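PDB 3MOI: probable dehydrogenase from Bordetella bronchiseptica, which probably acts as an NAD(P)-dependent oxidoreductase of the GFO/IDH/MocA family, its substrate not being known. Local coordinates for residues P160-E165 against D269-R274. Sequence-based numbering, arbitrary orientation.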
loop_
_atom_site.group_PDB
_atom_site.type_symbol
_atom_site.label_atom_id
_atom_site.label_comp_id
_atom_site.label_asym_id
_atom_site.label_seq_id
_atom_site.Cartn_x
_atom_site.Cartn_y
_atom_site.Cartn_z
ATOM N N PRO A 160 -17.569 19.623 -0.579
ATOM C CA PRO A 160 -18.686 20.257 0.111
ATOM C C PRO A 160 -19.760 19.285 0.612
ATOM O O PRO A 160 -20.303 18.546 -0.175
ATOM C CB PRO A 160 -19.267 21.182 -0.967
ATOM C CG PRO A 160 -18.111 21.536 -1.808
ATOM C CD PRO A 160 -17.258 20.302 -1.849
ATOM N N ARG A 161 -20.091 19.355 1.904
ATOM C CA ARG A 161 -20.960 18.381 2.548
ATOM C C ARG A 161 -22.053 18.994 3.395
ATOM O O ARG A 161 -21.889 20.062 3.986
ATOM C CB ARG A 161 -20.136 17.504 3.478
ATOM C CG ARG A 161 -18.975 16.799 2.838
ATOM C CD ARG A 161 -19.370 15.494 2.166
ATOM N NE ARG A 161 -18.212 14.952 1.459
ATOM C CZ ARG A 161 -18.260 14.148 0.396
ATOM N NH1 ARG A 161 -19.415 13.747 -0.147
ATOM N NH2 ARG A 161 -17.115 13.750 -0.146
ATOM N N ARG A 162 -23.155 18.270 3.489
ATOM C CA ARG A 162 -24.195 18.601 4.424
ATOM C C ARG A 162 -23.725 18.094 5.789
ATOM O O ARG A 162 -22.940 17.147 5.863
ATOM C CB ARG A 162 -25.516 17.949 3.983
ATOM C CG ARG A 162 -26.075 18.538 2.669
ATOM C CD ARG A 162 -27.476 18.003 2.340
ATOM N NE ARG A 162 -28.112 18.637 1.155
ATOM C CZ ARG A 162 -28.002 18.229 -0.121
ATOM N NH1 ARG A 162 -27.250 17.176 -0.468
ATOM N NH2 ARG A 162 -28.658 18.885 -1.065
ATOM N N PRO A 163 -24.188 18.720 6.874
ATOM C CA PRO A 163 -23.639 18.371 8.181
ATOM C C PRO A 163 -23.950 16.954 8.646
ATOM O O PRO A 163 -23.141 16.362 9.346
ATOM C CB PRO A 163 -24.235 19.427 9.114
ATOM C CG PRO A 163 -25.566 19.761 8.475
ATOM C CD PRO A 163 -25.345 19.622 6.978
ATOM N N GLU A 164 -25.060 16.367 8.246
ATOM C CA GLU A 164 -25.223 14.927 8.496
ATOM C C GLU A 164 -24.165 14.018 7.812
ATOM O O GLU A 164 -23.928 12.883 8.259
ATOM C CB GLU A 164 -26.610 14.453 8.104
ATOM C CG GLU A 164 -26.967 14.666 6.599
ATOM C CD GLU A 164 -27.772 15.974 6.324
ATOM O OE1 GLU A 164 -27.584 17.004 7.079
ATOM O OE2 GLU A 164 -28.581 15.925 5.345
ATOM N N GLU A 165 -23.540 14.470 6.730
ATOM C CA GLU A 165 -22.493 13.657 6.104
ATOM C C GLU A 165 -21.171 13.645 6.890
ATOM O O GLU A 165 -20.256 12.886 6.515
ATOM C CB GLU A 165 -22.185 14.165 4.709
ATOM C CG GLU A 165 -23.226 13.933 3.679
ATOM C CD GLU A 165 -22.802 14.576 2.364
ATOM O OE1 GLU A 165 -23.045 15.775 2.192
ATOM O OE2 GLU A 165 -22.197 13.893 1.516
ATOM N N ASP A 269 -22.902 29.223 3.900
ATOM C CA ASP A 269 -23.170 27.908 4.467
ATOM C C ASP A 269 -22.729 26.869 3.431
ATOM O O ASP A 269 -23.136 26.920 2.259
ATOM C CB ASP A 269 -24.669 27.803 4.855
ATOM C CG ASP A 269 -25.207 26.336 4.962
ATOM O OD1 ASP A 269 -26.458 26.204 5.040
ATOM O OD2 ASP A 269 -24.435 25.317 4.971
ATOM N N GLU A 270 -21.889 25.942 3.890
ATOM C CA GLU A 270 -21.345 24.846 3.070
ATOM C C GLU A 270 -22.397 23.898 2.414
ATOM O O GLU A 270 -22.227 23.437 1.284
ATOM C CB GLU A 270 -20.388 24.042 3.950
ATOM C CG GLU A 270 -19.603 23.003 3.241
ATOM C CD GLU A 270 -19.042 21.979 4.193
ATOM O OE1 GLU A 270 -18.340 22.371 5.143
ATOM O OE2 GLU A 270 -19.312 20.770 3.990
ATOM N N ALA A 271 -23.470 23.609 3.137
ATOM C CA ALA A 271 -24.558 22.795 2.609
ATOM C C ALA A 271 -25.056 23.383 1.259
ATOM O O ALA A 271 -25.296 22.636 0.307
ATOM C CB ALA A 271 -25.703 22.700 3.655
ATOM N N GLU A 272 -25.168 24.719 1.185
ATOM C CA GLU A 272 -25.548 25.433 -0.052
ATOM C C GLU A 272 -24.541 25.244 -1.175
ATOM O O GLU A 272 -24.930 25.074 -2.334
ATOM C CB GLU A 272 -25.703 26.970 0.183
ATOM C CG GLU A 272 -27.143 27.528 0.108
ATOM C CD GLU A 272 -27.845 27.412 -1.292
ATOM O OE1 GLU A 272 -27.608 28.286 -2.169
ATOM O OE2 GLU A 272 -28.663 26.467 -1.490
ATOM N N LEU A 273 -23.254 25.330 -0.855
ATOM C CA LEU A 273 -22.265 25.121 -1.887
ATOM C C LEU A 273 -22.475 23.709 -2.440
ATOM O O LEU A 273 -22.388 23.492 -3.661
ATOM C CB LEU A 273 -20.855 25.274 -1.354
ATOM C CG LEU A 273 -19.829 25.837 -2.344
ATOM C CD1 LEU A 273 -18.449 25.326 -1.947
ATOM C CD2 LEU A 273 -20.116 25.525 -3.827
ATOM N N ARG A 274 -22.791 22.777 -1.532
ATOM C CA ARG A 274 -22.970 21.385 -1.874
ATOM C C ARG A 274 -24.092 21.234 -2.922
ATOM O O ARG A 274 -23.866 20.784 -4.059
ATOM C CB ARG A 274 -23.232 20.559 -0.577
ATOM C CG ARG A 274 -23.258 19.007 -0.694
ATOM C CD ARG A 274 -22.640 18.543 -2.010
ATOM N NE ARG A 274 -22.126 17.170 -2.122
ATOM C CZ ARG A 274 -22.705 16.051 -1.711
ATOM N NH1 ARG A 274 -23.866 16.039 -1.069
ATOM N NH2 ARG A 274 -22.095 14.930 -1.975
#
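Over one face of the Arg274 guanidinium lies OE1 of Glu165, 3.4 Å from Arg274 NH1, while NH1 of Arg162 approaches near the plane at the edge. This is the centre of a salt-bridge network of Arg161, Glu165 and Arg274 that ties a loop of the GFO/IDH/MocA C-terminal domain, after strand 145-153, to the N-terminal part of helix 270-278. The Glu165 and Arg274 planes stand 37° apart, and no N-H of Arg274 points at OE1, so only charge joins the two.

Glu165 itself is steered from its own segment. Its OE1 takes the backbone N-H of Arg162 at 2.8 Å, and OE2 receives Arg161 NH1 at 3.2 Å. That bond is part of a salt bridge and is tilted from both flat groups. Arg161 NH1 also comes obliquely to 3.5 Å from Arg274 NH2, a like-charge approach that the carboxylate beside both would be expected to ease. Arg161 NH2 donates to Phe156 O, and the Phe156 ring makes a cation-pi contact with Arg161.

The Arg274 chain passes alongside Pro160 O: CG stands anti to the backbone N (chi1 -172°), the bend at chi2 sets CD, and CG, CD and NE all lie close to that oxygen. Arg274 NE is 3.0 Å from Pro160 O, but at too poor an angle for a hydrogen bond. The Pro160 ring sits against the helix, with CB near Arg274 CA and CG 3.8 Å from Leu273 CD1.

At the start of the helix, Asp269 is the N-cap, its OD2 accepting from Ala271 N. One residue on, Glu270 reaches back with an extended chain to the loop backbone, and its carboxylate also pairs with Arg208. Its OE2 accepts the Arg161 N-H on the anti lone pair, at 2.6 Å and 150°.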